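Local atomic coordinates of hypothetical protein (Pseudomonas aeruginosa, PDB entry 2H9F), a protein that probably isomerises methylaconitate and belongs to the PrpF family. Residues Phe45-Gly50 against His58-Gly63; Leu303-Leu308 against Val348-Pro353; Leu313-Met318 against His352-Leu357. All coordinates share one frame; numbering follows the deposited sequence. Where two conformers were deposited one is given.

How the contacts relate
Contact 1 stands alone, its centre about 39 Å from that of contact 2 and about 34 Å from that of contact 3; contacts 2 and 3 have centres about 6 Å apart and share His352 and Pro353. Contacts 1 and 2 are buried, contact 3 partly so. In contact 1 a helix end meets a loop close to the second subunit, and backbone bonds combine with a long, doubtful salt bridge. Contact 2 pairs two parallel strands through backbone bonds, apolar side chains and an arginine. At the end of one of these strands, contact 3 replaces sheet pairing by a histidine face and one serine bond.

Contact 1. Residues Phe45-Gly50 against His58-Gly63; sequences FMRVIG and HIDGMG
Val48 and Ile49 present their carbonyls to Met62 and Gly63 at the C-terminal end of helix 39-49, which closes in a Schellman motif with Gly50 as its C-prime residue at positive phi. The facing loop makes a type I beta turn from His58 to Gly61 and then runs past the helix end. Two backbone hydrogen bonds join them: Met62 N donates to Val48 O at 2.7 Å, and Gly63 N to Ile49 O at 2.8 Å. Both carbonyls lie at the end of the helix, so the loop supplies N-H donors to carbonyls at the helix end. The CA atoms of Gly50 and Gly61 are 3.8 Å apart, and the two backbones meet directly there, with no side chain between them.

Side-chain packing surrounds these bonds. Ile49 CG2, anti to the backbone N, reaches over one face of the His58 ring, 3.4 Å from His58 CE1, while Gly50 O lies at the ring's edge. The ring is also tied by Ser51 to NE2 and by Ala65 to ND1, which fixes its rotation. Val48 CG1 touches CG of Met62, a selenomethionine, and both side chains also pack on Val23 of strand 20-26.

Two charged side chains, Arg47 and Asp60, reach toward the second subunit. The salt bridge between Arg47 NH2 and Asp60 OD2 is long, 4.0 Å, and doubtful, because it rests on one of two conformers of Arg47. Asp60 OD1 also forms salt bridges with Arg16 and Arg382 of the second subunit, the former its strongest partner.

A water bridges the two backbones, donating to Gly50 O at 2.8 Å and accepting from Asp60 N at 3.0 Å.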
loop_
_atom_site.group_PDB
_atom_site.type_symbol
_atom_site.label_atom_id
_atom_site.label_comp_id
_atom_site.label_asym_id
_atom_site.label_seq_id
_atom_site.Cartn_x
_atom_site.Cartn_y
_atom_site.Cartn_z
ATOM N N PHE A 45 -13.290 11.478 4.792
ATOM C CA PHE A 45 -11.934 10.977 4.878
ATOM C C PHE A 45 -11.833 9.451 4.771
ATOM O O PHE A 45 -10.928 8.904 4.128
ATOM C CB PHE A 45 -11.289 11.517 6.144
ATOM C CG PHE A 45 -10.995 13.005 6.091
ATOM C CD1 PHE A 45 -11.106 13.723 4.913
ATOM C CD2 PHE A 45 -10.504 13.651 7.197
ATOM C CE1 PHE A 45 -10.840 15.052 4.873
ATOM C CE2 PHE A 45 -10.182 14.973 7.139
ATOM C CZ PHE A 45 -10.393 15.689 5.991
HETATM N N MSE A 46 -12.799 8.769 5.362
HETATM C CA MSE A 46 -12.966 7.315 5.139
HETATM C C MSE A 46 -13.006 7.068 3.641
HETATM O O MSE A 46 -12.201 6.272 3.034
HETATM C CB MSE A 46 -14.283 6.817 5.857
HETATM C CG MSE A 46 -14.149 6.614 7.295
HETATM SE SE MSE A 46 -15.889 6.051 7.863
HETATM C CE MSE A 46 -16.204 7.011 9.593
ATOM N N ARG A 47 -13.789 7.864 2.937
ATOM C CA ARG A 47 -14.006 7.575 1.518
ATOM C C ARG A 47 -12.773 7.956 0.680
ATOM O O ARG A 47 -12.391 7.234 -0.275
ATOM C CB ARG A 47 -15.319 8.242 1.052
ATOM C CG ARG A 47 -15.867 7.725 -0.289
ATOM C CD ARG A 47 -16.548 6.324 -0.251
ATOM N NE ARG A 47 -16.201 5.733 -1.532
ATOM C CZ ARG A 47 -17.009 5.367 -2.526
ATOM N NH1 ARG A 47 -18.348 5.356 -2.453
ATOM N NH2 ARG A 47 -16.410 4.927 -3.629
ATOM N N VAL A 48 -12.111 9.052 1.055
ATOM C CA VAL A 48 -10.866 9.445 0.323
ATOM C C VAL A 48 -9.842 8.353 0.427
ATOM O O VAL A 48 -9.110 8.025 -0.562
ATOM C CB VAL A 48 -10.305 10.792 0.891
ATOM C CG1 VAL A 48 -8.862 11.029 0.526
ATOM C CG2 VAL A 48 -11.194 11.946 0.402
ATOM N N ILE A 49 -9.699 7.849 1.648
ATOM C CA ILE A 49 -8.760 6.771 1.961
ATOM C C ILE A 49 -9.097 5.403 1.373
ATOM O O ILE A 49 -8.181 4.675 0.908
ATOM C CB ILE A 49 -8.502 6.656 3.473
ATOM C CG1 ILE A 49 -7.659 7.864 3.930
ATOM C CG2 ILE A 49 -7.776 5.356 3.826
ATOM C CD1 ILE A 49 -6.335 8.054 3.167
ATOM N N GLY A 50 -10.386 5.128 1.274
ATOM C CA GLY A 50 -10.890 3.887 0.687
ATOM C C GLY A 50 -11.366 2.897 1.740
ATOM O O GLY A 50 -11.371 1.681 1.488
ATOM N N HIS A 58 -7.145 -1.244 0.186
ATOM C CA HIS A 58 -7.303 0.157 -0.243
ATOM C C HIS A 58 -7.086 0.339 -1.765
ATOM O O HIS A 58 -6.441 1.296 -2.230
ATOM C CB HIS A 58 -6.381 1.064 0.556
ATOM C CG HIS A 58 -6.895 1.384 1.919
ATOM N ND1 HIS A 58 -6.085 1.865 2.918
ATOM C CD2 HIS A 58 -8.145 1.348 2.423
ATOM C CE1 HIS A 58 -6.822 2.114 3.987
ATOM N NE2 HIS A 58 -8.073 1.791 3.715
ATOM N N ILE A 59 -7.629 -0.593 -2.532
ATOM C CA ILE A 59 -7.582 -0.497 -3.972
ATOM C C ILE A 59 -8.542 0.572 -4.463
ATOM O O ILE A 59 -8.363 1.084 -5.527
ATOM C CB ILE A 59 -7.815 -1.866 -4.641
ATOM C CG1 ILE A 59 -6.557 -2.749 -4.490
ATOM C CG2 ILE A 59 -8.081 -1.725 -6.091
ATOM C CD1 ILE A 59 -5.322 -2.279 -5.262
ATOM N N ASP A 60 -9.507 0.966 -3.648
ATOM C CA ASP A 60 -10.469 1.957 -4.084
ATOM C C ASP A 60 -10.359 3.256 -3.286
ATOM O O ASP A 60 -11.347 3.856 -2.932
ATOM C CB ASP A 60 -11.862 1.379 -3.961
ATOM C CG ASP A 60 -12.874 2.050 -4.880
ATOM O OD1 ASP A 60 -12.523 2.760 -5.837
ATOM O OD2 ASP A 60 -14.057 1.865 -4.656
ATOM N N GLY A 61 -9.126 3.670 -3.027
ATOM C CA GLY A 61 -8.884 4.940 -2.403
ATOM C C GLY A 61 -7.442 5.301 -2.314
ATOM O O GLY A 61 -6.552 4.685 -2.977
HETATM N N MSE A 62 -7.194 6.391 -1.581
HETATM C CA MSE A 62 -5.849 6.982 -1.559
HETATM C C MSE A 62 -4.948 6.235 -0.564
HETATM O O MSE A 62 -3.708 6.357 -0.614
HETATM C CB MSE A 62 -5.891 8.480 -1.234
HETATM C CG MSE A 62 -6.638 9.346 -2.313
HETATM SE SE MSE A 62 -5.558 9.123 -3.987
HETATM C CE MSE A 62 -3.799 9.662 -3.352
ATOM N N GLY A 63 -5.566 5.454 0.326
ATOM C CA GLY A 63 -4.841 4.685 1.323
ATOM C C GLY A 63 -3.886 3.672 0.709
ATOM O O GLY A 63 -3.946 3.334 -0.489
HETATM O O HOH W 1 -10.567 0.434 -0.878
#

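Contact 2. Residues Leu303-Leu308 against Val348-Pro353; sequences LLVRAL and VRFGHP. With SO4 (sulfate ion), chain G.
Arg306 lays its side chain along Pro353 at the end of strand 347-352, beyond the parallel bridges of Leu303 with Phe350 and Leu304 with Gly351. Gly351 is held through both its N and its O: the N donates to Leu303 O at 2.9 Å and the O accepts from Val305 N at 3.1 Å. From CB, the Arg306 chain bends at chi2 (-70°) and slides past Pro353 in the opposite direction, CD lying 3.6 Å from Pro353 CG. NE, next along, still touches that proline carbon and donates to Glu235 O. The guanidinium then lies flat over the His352-Pro353 peptide, with Pro353 N 3.6 Å above its centre. At the tip, NH1 bonds Val305 O in the guanidinium plane and makes a weak bond to Gly351 O, while NH2 is taken by Thr234 O. Several carbonyls thus hold the buried group. Beside it, Leu303 CD2 meets Phe350 CB at 3.6 Å, and Val305 CG2 packs on the same CB. Arg349 NE binds a sulfate, probably from the crystallisation liquor. Strands 278-283 and 355-366 flank the pair, and Ile325 of helix 319-330 packs on Val305 and Phe350.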
loop_
_atom_site.group_PDB
_atom_site.type_symbol
_atom_site.label_atom_id
_atom_site.label_comp_id
_atom_site.label_asym_id
_atom_site.label_seq_id
_atom_site.Cartn_x
_atom_site.Cartn_y
_atom_site.Cartn_z
ATOM N N LEU A 303 28.722 10.287 20.372
ATOM C CA LEU A 303 28.722 9.099 21.189
ATOM C C LEU A 303 28.160 7.922 20.394
ATOM O O LEU A 303 27.642 8.087 19.293
ATOM C CB LEU A 303 27.859 9.303 22.410
ATOM C CG LEU A 303 26.350 9.418 22.226
ATOM C CD1 LEU A 303 25.693 9.223 23.583
ATOM C CD2 LEU A 303 25.899 10.741 21.533
ATOM N N LEU A 304 28.274 6.737 20.971
ATOM C CA LEU A 304 27.683 5.529 20.398
ATOM C C LEU A 304 26.528 5.167 21.297
ATOM O O LEU A 304 26.659 5.285 22.495
ATOM C CB LEU A 304 28.657 4.375 20.454
ATOM C CG LEU A 304 29.925 4.509 19.570
ATOM C CD1 LEU A 304 31.034 3.589 20.115
ATOM C CD2 LEU A 304 29.533 4.196 18.146
ATOM N N VAL A 305 25.462 4.672 20.702
ATOM C CA VAL A 305 24.338 4.116 21.451
ATOM C C VAL A 305 23.863 2.840 20.730
ATOM O O VAL A 305 23.830 2.768 19.500
ATOM C CB VAL A 305 23.182 5.082 21.595
ATOM C CG1 VAL A 305 22.097 4.490 22.568
ATOM C CG2 VAL A 305 23.650 6.443 22.122
ATOM N N ARG A 306 23.556 1.820 21.529
ATOM C CA ARG A 306 22.970 0.579 21.043
ATOM C C ARG A 306 21.766 0.272 21.931
ATOM O O ARG A 306 21.883 0.296 23.158
ATOM C CB ARG A 306 24.000 -0.540 21.149
ATOM C CG ARG A 306 25.295 -0.381 20.278
ATOM C CD ARG A 306 24.950 -0.542 18.824
ATOM N NE ARG A 306 26.085 -0.469 17.912
ATOM C CZ ARG A 306 26.566 0.640 17.350
ATOM N NH1 ARG A 306 26.113 1.840 17.671
ATOM N NH2 ARG A 306 27.565 0.537 16.486
ATOM N N ALA A 307 20.610 -0.011 21.330
ATOM C CA ALA A 307 19.413 -0.287 22.104
ATOM C C ALA A 307 18.793 -1.597 21.701
ATOM O O ALA A 307 18.855 -1.988 20.558
ATOM C CB ALA A 307 18.401 0.869 21.972
ATOM N N LEU A 308 18.160 -2.262 22.662
ATOM C CA LEU A 308 17.383 -3.457 22.379
ATOM C C LEU A 308 15.916 -3.085 22.419
ATOM O O LEU A 308 15.498 -2.282 23.248
ATOM C CB LEU A 308 17.650 -4.564 23.411
ATOM C CG LEU A 308 18.996 -5.276 23.309
ATOM C CD1 LEU A 308 20.033 -4.514 24.068
ATOM C CD2 LEU A 308 18.943 -6.718 23.833
ATOM N N VAL A 348 23.132 16.296 19.922
ATOM C CA VAL A 348 24.170 15.297 19.746
ATOM C C VAL A 348 23.894 14.449 18.521
ATOM O O VAL A 348 22.743 14.176 18.203
ATOM C CB VAL A 348 24.263 14.328 20.972
ATOM C CG1 VAL A 348 24.860 15.055 22.232
ATOM C CG2 VAL A 348 22.950 13.688 21.220
ATOM N N ARG A 349 24.967 14.034 17.837
ATOM C CA ARG A 349 24.892 13.019 16.789
ATOM C C ARG A 349 25.450 11.702 17.344
ATOM O O ARG A 349 26.628 11.606 17.676
ATOM C CB ARG A 349 25.690 13.457 15.557
ATOM C CG ARG A 349 25.591 12.477 14.402
ATOM C CD ARG A 349 26.312 12.967 13.173
ATOM N NE ARG A 349 25.619 14.094 12.575
ATOM C CZ ARG A 349 24.514 13.988 11.822
ATOM N NH1 ARG A 349 23.960 12.799 11.567
ATOM N NH2 ARG A 349 23.937 15.089 11.341
ATOM N N PHE A 350 24.606 10.685 17.442
ATOM C CA PHE A 350 25.030 9.359 17.904
ATOM C C PHE A 350 25.134 8.338 16.763
ATOM O O PHE A 350 24.443 8.437 15.723
ATOM C CB PHE A 350 24.141 8.828 19.042
ATOM C CG PHE A 350 22.733 8.557 18.657
ATOM C CD1 PHE A 350 21.759 9.547 18.765
ATOM C CD2 PHE A 350 22.344 7.285 18.265
ATOM C CE1 PHE A 350 20.429 9.303 18.416
ATOM C CE2 PHE A 350 21.014 7.019 17.929
ATOM C CZ PHE A 350 20.049 8.048 18.011
ATOM N N GLY A 351 26.041 7.388 16.971
ATOM C CA GLY A 351 26.305 6.332 16.022
ATOM C C GLY A 351 25.498 5.142 16.466
ATOM O O GLY A 351 25.662 4.702 17.583
ATOM N N HIS A 352 24.630 4.624 15.593
ATOM C CA HIS A 352 23.879 3.400 15.885
ATOM C C HIS A 352 24.346 2.349 14.880
ATOM O O HIS A 352 25.201 2.654 14.087
ATOM C CB HIS A 352 22.376 3.658 15.857
ATOM C CG HIS A 352 21.863 4.192 14.559
ATOM N ND1 HIS A 352 21.900 3.466 13.387
ATOM C CD2 HIS A 352 21.315 5.392 14.247
ATOM C CE1 HIS A 352 21.393 4.201 12.410
ATOM N NE2 HIS A 352 21.012 5.365 12.908
ATOM N N PRO A 353 23.834 1.098 14.939
ATOM C CA PRO A 353 24.379 0.063 14.055
ATOM C C PRO A 353 24.408 0.363 12.560
ATOM O O PRO A 353 25.296 -0.132 11.857
ATOM C CB PRO A 353 23.478 -1.144 14.338
ATOM C CG PRO A 353 23.060 -0.943 15.728
ATOM C CD PRO A 353 22.820 0.528 15.837
HETATM S S SO4 G . 26.568 17.499 12.908
HETATM O O1 SO4 G . 26.719 16.682 14.121
HETATM O O2 SO4 G . 25.287 18.222 12.915
HETATM O O3 SO4 G . 27.672 18.457 12.872
HETATM O O4 SO4 G . 26.673 16.674 11.705
#

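Contact 3. Residues Leu313-Met318 against His352-Leu357; sequences LHHAMM and HPSGTL
A type I beta turn from His352 to Gly355 links strands 347-352 and 355-366, and the loop that leads from strand 312-313 into helix 319-330 lies against it. Ala316 provides the central contact: its CB makes a CH-pi contact over the face of the His352 ring, 3.8 Å from the centroid, and its CA lies 3.3 Å from His352 ND1. With CG placed between the backbone N and the carbonyl carbon (chi1 58°), the His352 ring stands between Ala316 on one face and Gly355 O on the other, 3.4 Å above the plane.

Ser354 OG donates to His315 O at 2.8 Å, approaching from above the carbonyl plane, 35° out of it. The same hydroxyl rests against Ala316 CB at 3.4 Å. The Pro353 ring packs on two successive carbonyls, CB 3.4 Å from His315 O and CG against His314 O. On the loop side, Ala316 N donates to His314 ND1 at 3.0 Å. At the far end, the selenomethionine Met317 packs its CB loosely on Leu357 CD2.

One hydroxyl bond is the sole hydrogen bond between the segments; the rest of the contact is packing, chiefly of Ala316 on the imidazole and of the Pro353 ring on carbonyls. Because His352 ND1 accepts the N-H of Ser354, the turn itself holds the orientation of the ring that Ala316 meets.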
loop_
_atom_site.group_PDB
_atom_site.type_symbol
_atom_site.label_atom_id
_atom_site.label_comp_id
_atom_site.label_asym_id
_atom_site.label_seq_id
_atom_site.Cartn_x
_atom_site.Cartn_y
_atom_site.Cartn_z
ATOM N N LEU A 313 18.709 -6.619 19.626
ATOM C CA LEU A 313 19.373 -5.365 19.264
ATOM C C LEU A 313 18.655 -4.742 18.055
ATOM O O LEU A 313 18.454 -5.418 17.034
ATOM C CB LEU A 313 20.856 -5.618 18.873
ATOM C CG LEU A 313 21.717 -4.357 18.799
ATOM C CD1 LEU A 313 21.826 -3.685 20.165
ATOM C CD2 LEU A 313 23.084 -4.720 18.254
ATOM N N HIS A 314 18.255 -3.474 18.177
ATOM C CA HIS A 314 17.619 -2.733 17.082
ATOM C C HIS A 314 18.649 -2.339 16.020
ATOM O O HIS A 314 19.782 -2.067 16.352
ATOM C CB HIS A 314 16.934 -1.505 17.640
ATOM C CG HIS A 314 15.950 -0.880 16.704
ATOM N ND1 HIS A 314 16.327 -0.043 15.678
ATOM C CD2 HIS A 314 14.597 -0.951 16.658
ATOM C CE1 HIS A 314 15.254 0.367 15.031
ATOM N NE2 HIS A 314 14.189 -0.160 15.613
ATOM N N HIS A 315 18.243 -2.316 14.744
ATOM C CA HIS A 315 19.142 -2.070 13.591
ATOM C C HIS A 315 19.610 -0.625 13.458
ATOM O O HIS A 315 20.599 -0.329 12.751
ATOM C CB HIS A 315 18.467 -2.491 12.238
ATOM C CG HIS A 315 17.470 -1.494 11.692
ATOM N ND1 HIS A 315 16.193 -1.339 12.209
ATOM C CD2 HIS A 315 17.571 -0.598 10.677
ATOM C CE1 HIS A 315 15.559 -0.388 11.537
ATOM N NE2 HIS A 315 16.374 0.080 10.605
ATOM N N ALA A 316 18.862 0.274 14.064
ATOM C CA ALA A 316 19.160 1.681 14.039
ATOM C C ALA A 316 18.749 2.234 15.430
ATOM O O ALA A 316 19.339 1.864 16.443
ATOM C CB ALA A 316 18.402 2.333 12.888
HETATM N N MSE A 317 17.740 3.085 15.509
HETATM C CA MSE A 317 17.231 3.458 16.824
HETATM C C MSE A 317 15.729 3.658 16.767
HETATM O O MSE A 317 15.212 4.199 15.806
HETATM C CB MSE A 317 17.962 4.726 17.312
HETATM C CG MSE A 317 17.649 5.132 18.739
HETATM SE SE MSE A 317 18.055 3.749 20.067
HETATM C CE MSE A 317 19.882 3.406 19.425
HETATM N N MSE A 318 15.033 3.226 17.816
HETATM C CA MSE A 318 13.617 3.425 17.939
HETATM C C MSE A 318 13.309 4.903 18.123
HETATM O O MSE A 318 14.036 5.628 18.788
HETATM C CB MSE A 318 13.093 2.676 19.184
HETATM C CG MSE A 318 13.243 1.130 19.161
HETATM SE SE MSE A 318 14.986 0.566 19.801
HETATM C CE MSE A 318 14.666 0.827 21.654
ATOM N N HIS A 352 24.630 4.624 15.593
ATOM C CA HIS A 352 23.879 3.400 15.885
ATOM C C HIS A 352 24.346 2.349 14.880
ATOM O O HIS A 352 25.201 2.654 14.087
ATOM C CB HIS A 352 22.376 3.658 15.857
ATOM C CG HIS A 352 21.863 4.192 14.559
ATOM N ND1 HIS A 352 21.900 3.466 13.387
ATOM C CD2 HIS A 352 21.315 5.392 14.247
ATOM C CE1 HIS A 352 21.393 4.201 12.410
ATOM N NE2 HIS A 352 21.012 5.365 12.908
ATOM N N PRO A 353 23.834 1.098 14.939
ATOM C CA PRO A 353 24.379 0.063 14.055
ATOM C C PRO A 353 24.408 0.363 12.560
ATOM O O PRO A 353 25.296 -0.132 11.857
ATOM C CB PRO A 353 23.478 -1.144 14.338
ATOM C CG PRO A 353 23.060 -0.943 15.728
ATOM C CD PRO A 353 22.820 0.528 15.837
ATOM N N SER A 354 23.461 1.143 12.060
ATOM C CA SER A 354 23.333 1.333 10.627
ATOM C C SER A 354 23.654 2.752 10.107
ATOM O O SER A 354 23.460 3.068 8.922
ATOM C CB SER A 354 21.939 0.865 10.175
ATOM O OG SER A 354 20.925 1.638 10.726
ATOM N N GLY A 355 24.192 3.603 10.968
ATOM C CA GLY A 355 24.348 5.002 10.613
ATOM C C GLY A 355 24.382 5.875 11.840
ATOM O O GLY A 355 24.735 5.417 12.920
ATOM N N THR A 356 24.012 7.132 11.651
ATOM C CA THR A 356 24.102 8.149 12.690
ATOM C C THR A 356 22.801 8.936 12.680
ATOM O O THR A 356 22.087 8.965 11.683
ATOM C CB THR A 356 25.314 9.115 12.493
ATOM O OG1 THR A 356 25.033 10.042 11.434
ATOM C CG2 THR A 356 26.654 8.363 12.095
ATOM N N LEU A 357 22.485 9.552 13.812
ATOM C CA LEU A 357 21.269 10.330 13.977
ATOM C C LEU A 357 21.554 11.554 14.883
ATOM O O LEU A 357 22.157 11.411 15.943
ATOM C CB LEU A 357 20.230 9.445 14.643
ATOM C CG LEU A 357 18.754 9.665 14.493
ATOM C CD1 LEU A 357 18.352 9.893 13.104
ATOM C CD2 LEU A 357 18.025 8.446 15.077
#